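Local coordinates for protein Ion-channel modulator raklp (Rhipicephalus appendiculatus, PDB 2W8X) that modulates ion channels as a tick salivary protein of modified Kunitz/BPTI fold, and probably activates maxiK potassium channels of the host, at residues Ser11-Ser14 with Leu15-Asp19; His33-Leu36 with Arg37-Arg40. All coordinates share one frame; numbering follows the deposited sequence.

How the contacts relate
From the N terminus, contact 1 comes first. Residues 11-14 lead into the short helix 14-17, and residues 15-19 complete that turn and leave it again. It is finished well before contact 2 begins, so the two stand in series. Contact 2 closes the turn in which strand 31-35 reverses into strand 40-42. Their centres are about 11 Å apart, and they meet where Cys16 O packs on Tyr34 CD2, 3.3 Å away. Both also reach the C-terminal helix 56-70. Contact 1 does so through the Cys16-Cys63 disulfide, contact 2 through the packing of Tyr34.

Contact 1: residues Ser11-Ser14 with Leu15-Asp19; sequences SQRS and LCECD
Arg13 and Glu17 form a side-on salt bridge over one helical turn. Arg13 NE gives a nearly straight bond to Glu17 OE2 (2.8 Å, 172°). Arg13 NH2 reaches Glu17 OE1 at 2.7 Å, on its syn lone pair. OE2 lies in the guanidinium plane, but the two flat groups are turned 39° apart. The arginine chain bends at chi3 (69°), which turns NE and NH2 toward the extended Glu17. Glu17 OE2 has a second partner, His67, which lies in the C-terminal run of histidines, probably a purification tag. With an alanine in place of Glu17, the Arg13 guanidinium is likely to lose its mate and be free to turn.

Backbone and hydroxyl bonds build the turn. Ser11 OG accepts from Ser14 N (3.1 Å). In the conformer described here, Ser14 OG returns a bond to Ser11 O in the carbonyl plane (2.8 Å). Ser11 O also takes Leu15 N. Arg13 O likewise accepts twice, from Glu17 N at 2.9 Å and from Cys16 N. A hydrogen bond across the subunit interface joins Gln12 NE2 to Cys10 O of the second subunit.

Packing and covalent links fill in the rest. Leu15 CD1 lies beside Gln12 OE1 at 3.5 Å, both side chains pointing the same way. Cys18 SG lies 3.1 Å from Ser14 O and also touches Ser14 CB. It is bridged to Cys3, while Cys16 is bridged to Cys63.

The arrangement is that of a short N-capped helix. Ser11 supplies the capping oxygen, and two disulfides tie the turn into this modified Kunitz fold.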
ATOM      1  N   SER A  11       6.059  -0.084   8.088  1.00 15.34           N
ATOM      2  CA  SER A  11       7.440  -0.326   7.687  1.00 16.15           C
ATOM      3  C   SER A  11       7.507  -1.283   6.512  1.00 16.47           C
ATOM      4  O   SER A  11       6.557  -2.012   6.220  1.00 14.35           O
ATOM      5  CB  SER A  11       8.216  -0.904   8.864  1.00 16.32           C
ATOM      6  OG  SER A  11       7.792  -2.220   9.176  1.00 16.67           O
ATOM      7  N   GLN A  12       8.677  -1.347   5.870  1.00 17.64           N
ATOM      8  CA  GLN A  12       8.852  -2.280   4.774  1.00 17.91           C
ATOM      9  C   GLN A  12       8.658  -3.732   5.239  1.00 17.44           C
ATOM     10  O   GLN A  12       8.079  -4.542   4.495  1.00 17.85           O
ATOM     11  CB  GLN A  12      10.184  -2.035   4.022  1.00 19.56           C
ATOM     12  CG  GLN A  12      10.336  -0.621   3.482  1.00 23.00           C
ATOM     13  CD  GLN A  12       9.317  -0.221   2.419  1.00 28.25           C
ATOM     14  OE1 GLN A  12       9.035  -0.982   1.495  1.00 34.03           O
ATOM     15  NE2 GLN A  12       8.763   0.983   2.551  1.00 32.12           N
ATOM     16  N   ARG A  13       9.044  -4.059   6.487  1.00 15.67           N
ATOM     17  CA  ARG A  13       8.799  -5.378   7.046  1.00 15.26           C
ATOM     18  C   ARG A  13       7.289  -5.660   7.227  1.00 13.19           C
ATOM     19  O   ARG A  13       6.835  -6.749   6.921  1.00 13.36           O
ATOM     20  CB  ARG A  13       9.490  -5.568   8.400  1.00 16.87           C
ATOM     21  CG  ARG A  13      10.963  -5.767   8.287  1.00 20.57           C
ATOM     22  CD  ARG A  13      11.574  -6.070   9.670  1.00 21.94           C
ATOM     23  NE  ARG A  13      11.177  -7.374  10.162  1.00 23.99           N
ATOM     24  CZ  ARG A  13      11.307  -7.808  11.419  1.00 26.48           C
ATOM     25  NH1 ARG A  13      11.853  -7.030  12.366  1.00 29.36           N
ATOM     26  NH2 ARG A  13      10.888  -9.017  11.741  1.00 25.30           N
ATOM     27  N   SER A  14       6.544  -4.673   7.704  0.50 11.57           N
ATOM     28  CA  SER A  14       5.139  -4.855   8.021  0.50 10.14           C
ATOM     29  C   SER A  14       4.302  -5.182   6.782  0.50  9.91           C
ATOM     30  O   SER A  14       3.298  -5.870   6.885  0.50  9.68           O
ATOM     31  CB  SER A  14       4.585  -3.603   8.710  0.50  9.35           C
ATOM     32  OG  SER A  14       4.293  -2.554   7.793  0.50  7.43           O
ATOM     33  N   LEU A  15       4.731  -4.693   5.617  1.00  9.94           N
ATOM     34  CA  LEU A  15       4.066  -4.986   4.339  1.00  9.98           C
ATOM     35  C   LEU A  15       3.974  -6.482   4.037  1.00  9.71           C
ATOM     36  O   LEU A  15       3.085  -6.927   3.315  1.00  9.55           O
ATOM     37  CB  LEU A  15       4.808  -4.316   3.175  1.00 10.67           C
ATOM     38  CG  LEU A  15       4.977  -2.813   3.191  1.00 13.36           C
ATOM     39  CD1 LEU A  15       5.805  -2.373   1.976  1.00 15.85           C
ATOM     40  CD2 LEU A  15       3.624  -2.110   3.238  1.00 15.35           C
ATOM     41  N   CYS A  16       4.911  -7.256   4.574  1.00 10.23           N
ATOM     42  CA  CYS A  16       5.072  -8.646   4.226  1.00 10.23           C
ATOM     43  C   CYS A  16       4.930  -9.610   5.410  1.00 11.00           C
ATOM     44  O   CYS A  16       4.540 -10.770   5.221  1.00 12.37           O
ATOM     45  CB  CYS A  16       6.444  -8.843   3.574  1.00 10.90           C
ATOM     46  SG  CYS A  16       6.742  -7.705   2.199  1.00 12.31           S
ATOM     47  N   GLU A  17       5.216  -9.127   6.621  1.00 11.06           N
ATOM     48  CA  GLU A  17       5.232  -9.961   7.810  1.00 11.72           C
ATOM     49  C   GLU A  17       3.970  -9.832   8.687  1.00 11.48           C
ATOM     50  O   GLU A  17       3.719 -10.681   9.545  1.00 12.01           O
ATOM     51  CB  GLU A  17       6.472  -9.594   8.635  1.00 12.95           C
ATOM     52  CG  GLU A  17       7.743 -10.000   7.984  1.00 14.37           C
ATOM     53  CD  GLU A  17       8.959  -9.629   8.803  1.00 16.57           C
ATOM     54  OE1 GLU A  17       8.986  -9.982  10.009  1.00 21.03           O
ATOM     55  OE2 GLU A  17       9.864  -8.974   8.254  1.00 17.08           O
ATOM     56  N   CYS A  18       3.200  -8.762   8.514  1.00 10.01           N
ATOM     57  CA  CYS A  18       1.899  -8.676   9.175  1.00  9.87           C
ATOM     58  C   CYS A  18       1.021  -9.829   8.732  1.00 10.02           C
ATOM     59  O   CYS A  18       0.987 -10.140   7.559  1.00 10.75           O
ATOM     60  CB  CYS A  18       1.232  -7.339   8.879  1.00  9.77           C
ATOM     61  SG  CYS A  18       2.033  -5.970   9.761  1.00 12.85           S
ATOM     62  N   ASP A  19       0.330 -10.470   9.668  1.00  9.40           N
ATOM     63  CA  ASP A  19      -0.584 -11.563   9.345  1.00  9.93           C
ATOM     64  C   ASP A  19      -1.683 -11.044   8.446  1.00  9.80           C
ATOM     65  O   ASP A  19      -2.441 -10.177   8.849  1.00  9.58           O
ATOM     66  CB  ASP A  19      -1.144 -12.132  10.631  1.00 10.26           C
ATOM     67  CG  ASP A  19      -2.111 -13.261  10.438  1.00 15.77           C
ATOM     68  OD1 ASP A  19      -2.507 -13.610   9.317  1.00 14.63           O
ATOM     69  OD2 ASP A  19      -2.509 -13.813  11.507  1.00 24.24           O
TER

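Contact 2: residues His33-Leu36 with Arg37-Arg40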
ATOM      1  N   HIS A  33      -2.599  -9.705  -0.858  1.00  7.75           N
ATOM      2  CA  HIS A  33      -1.827  -9.890   0.355  1.00  8.44           C
ATOM      3  C   HIS A  33      -0.700 -10.857   0.090  1.00  8.35           C
ATOM      4  O   HIS A  33      -0.765 -11.696  -0.817  1.00 10.41           O
ATOM      5  CB  HIS A  33      -2.715 -10.398   1.516  1.00  8.26           C
ATOM      6  CG  HIS A  33      -3.210 -11.796   1.333  1.00  8.72           C
ATOM      7  ND1 HIS A  33      -4.331 -12.107   0.581  1.00  8.65           N
ATOM      8  CD2 HIS A  33      -2.665 -12.977   1.703  1.00 10.25           C
ATOM      9  CE1 HIS A  33      -4.495 -13.422   0.575  1.00 10.69           C
ATOM     10  NE2 HIS A  33      -3.475 -13.980   1.215  1.00 12.13           N
ATOM     11  N   TYR A  34       0.326 -10.755   0.910  1.00  8.35           N
ATOM     12  CA  TYR A  34       1.456 -11.666   0.836  1.00  8.34           C
ATOM     13  C   TYR A  34       1.347 -12.801   1.846  1.00  9.45           C
ATOM     14  O   TYR A  34       1.102 -12.556   3.034  1.00 10.36           O
ATOM     15  CB  TYR A  34       2.739 -10.913   1.063  1.00  8.99           C
ATOM     16  CG  TYR A  34       4.020 -11.726   0.993  1.00  9.71           C
ATOM     17  CD1 TYR A  34       4.453 -12.299  -0.203  1.00 10.10           C
ATOM     18  CD2 TYR A  34       4.837 -11.855   2.103  1.00 10.68           C
ATOM     19  CE1 TYR A  34       5.675 -12.993  -0.271  1.00 10.93           C
ATOM     20  CE2 TYR A  34       6.055 -12.513   2.036  1.00 10.23           C
ATOM     21  CZ  TYR A  34       6.470 -13.080   0.856  1.00 11.77           C
ATOM     22  OH  TYR A  34       7.674 -13.742   0.826  1.00 13.92           O
ATOM     23  N   ASN A  35       1.567 -14.036   1.360  1.00 10.42           N
ATOM     24  CA  ASN A  35       1.649 -15.249   2.197  1.00 11.69           C
ATOM     25  C   ASN A  35       3.122 -15.565   2.375  1.00 13.13           C
ATOM     26  O   ASN A  35       3.802 -16.068   1.459  1.00 13.36           O
ATOM     27  CB  ASN A  35       0.863 -16.376   1.505  1.00 13.13           C
ATOM     28  CG  ASN A  35       0.762 -17.654   2.307  1.00 15.27           C
ATOM     29  OD1 ASN A  35       1.597 -17.939   3.126  1.00 18.59           O
ATOM     30  ND2 ASN A  35      -0.270 -18.457   2.017  1.00 19.33           N
ATOM     31  N   LEU A  36       3.624 -15.254   3.571  1.00 15.32           N
ATOM     32  CA  LEU A  36       5.023 -15.396   3.897  1.00 16.57           C
ATOM     33  C   LEU A  36       5.430 -16.873   3.878  1.00 17.97           C
ATOM     34  O   LEU A  36       6.546 -17.187   3.451  1.00 19.12           O
ATOM     35  CB  LEU A  36       5.309 -14.764   5.259  1.00 17.98           C
ATOM     36  CG  LEU A  36       6.729 -14.834   5.799  1.00 19.52           C
ATOM     37  CD1 LEU A  36       7.765 -14.121   4.943  1.00 21.54           C
ATOM     38  CD2 LEU A  36       6.694 -14.253   7.215  1.00 22.77           C
ATOM     39  N   ARG A  37       4.531 -17.768   4.267  1.00 18.70           N
ATOM     40  CA  ARG A  37       4.873 -19.220   4.321  1.00 19.88           C
ATOM     41  C   ARG A  37       5.146 -19.801   2.929  1.00 19.62           C
ATOM     42  O   ARG A  37       6.070 -20.607   2.746  1.00 21.09           O
ATOM     43  CB  ARG A  37       3.783 -19.975   5.086  1.00 21.30           C
ATOM     44  CG  ARG A  37       3.852 -21.459   5.092  1.00 26.50           C
ATOM     45  CD  ARG A  37       5.012 -22.013   5.861  1.00 33.33           C
ATOM     46  NE  ARG A  37       4.831 -23.460   6.007  1.00 38.95           N
ATOM     47  CZ  ARG A  37       5.804 -24.347   6.210  1.00 44.18           C
ATOM     48  NH1 ARG A  37       7.080 -23.964   6.309  1.00 46.51           N
ATOM     49  NH2 ARG A  37       5.490 -25.646   6.309  1.00 46.03           N
ATOM     50  N   THR A  38       4.386 -19.365   1.938  1.00 17.10           N
ATOM     51  CA  THR A  38       4.543 -19.816   0.557  1.00 16.43           C
ATOM     52  C   THR A  38       5.346 -18.871  -0.354  1.00 15.67           C
ATOM     53  O   THR A  38       5.629 -19.229  -1.515  1.00 17.21           O
ATOM     54  CB  THR A  38       3.169 -20.078  -0.068  1.00 16.22           C
ATOM     55  OG1 THR A  38       2.446 -18.848  -0.148  1.00 17.20           O
ATOM     56  CG2 THR A  38       2.350 -21.089   0.764  1.00 19.14           C
ATOM     57  N   ASN A  39       5.719 -17.692   0.161  1.00 14.48           N
ATOM     58  CA  ASN A  39       6.366 -16.637  -0.631  1.00 13.63           C
ATOM     59  C   ASN A  39       5.558 -16.327  -1.891  1.00 13.61           C
ATOM     60  O   ASN A  39       6.109 -16.272  -2.996  1.00 13.38           O
ATOM     61  CB  ASN A  39       7.811 -17.008  -0.989  1.00 14.10           C
ATOM     62  CG  ASN A  39       8.551 -15.916  -1.720  1.00 12.82           C
ATOM     63  OD1 ASN A  39       8.391 -14.723  -1.442  1.00 15.44           O
ATOM     64  ND2 ASN A  39       9.415 -16.321  -2.657  1.00 15.78           N
ATOM     65  N   ARG A  40       4.261 -16.088  -1.713  0.50 13.60           N
ATOM     66  CA  ARG A  40       3.379 -15.825  -2.833  0.50 13.85           C
ATOM     67  C   ARG A  40       2.359 -14.755  -2.486  0.50 12.40           C
ATOM     68  O   ARG A  40       1.762 -14.755  -1.397  0.50 12.15           O
ATOM     69  CB  ARG A  40       2.623 -17.082  -3.255  0.50 14.77           C
ATOM     70  CG  ARG A  40       3.474 -18.207  -3.816  0.50 18.45           C
ATOM     71  CD  ARG A  40       3.985 -17.880  -5.214  0.50 22.32           C
ATOM     72  NE  ARG A  40       5.305 -17.245  -5.245  0.50 28.44           N
ATOM     73  CZ  ARG A  40       6.461 -17.884  -5.047  0.50 30.64           C
ATOM     74  NH1 ARG A  40       6.481 -19.167  -4.740  0.50 31.67           N
ATOM     75  NH2 ARG A  40       7.595 -17.215  -5.111  0.50 32.21           N
TER
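A beta hairpin with a G1 bulge turns the chain here, joining strand 31-35 to strand 40-42. Asn39 and Arg40 both face Asn35, and Asn39 has positive phi, as the first residue of such a bulge does. Asn35 and Arg40 form an antiparallel hydrogen-bonded pair. Asn35 N donates to Arg40 O at 2.9 Å, and Arg40 N returns to Asn35 O at 3.2 Å.

The Asn35 side chain folds over the turn. Its OD1 takes weak bonds from Arg37 N and from Thr38 N (3.4 Å). Thr38 OG1 lies against Asn35 CG at 3.2 Å, where the two side chains cross. Leu36 O receives another weak bond, from Asn39 N.

On the other side of the hairpin, Tyr34 is buried against Cys59, Cys63 and Glu64 of helix 56-70. With CG of Tyr34 opposite the backbone N (chi1 -179°), the ring extends along the turn to Asn39. The amide stands 83° from the ring plane, with its oxygen at the ring edge. Tyr34 OH donates to Asn39 OD1 over 2.6 Å, tilted 21° from the carbonyl plane.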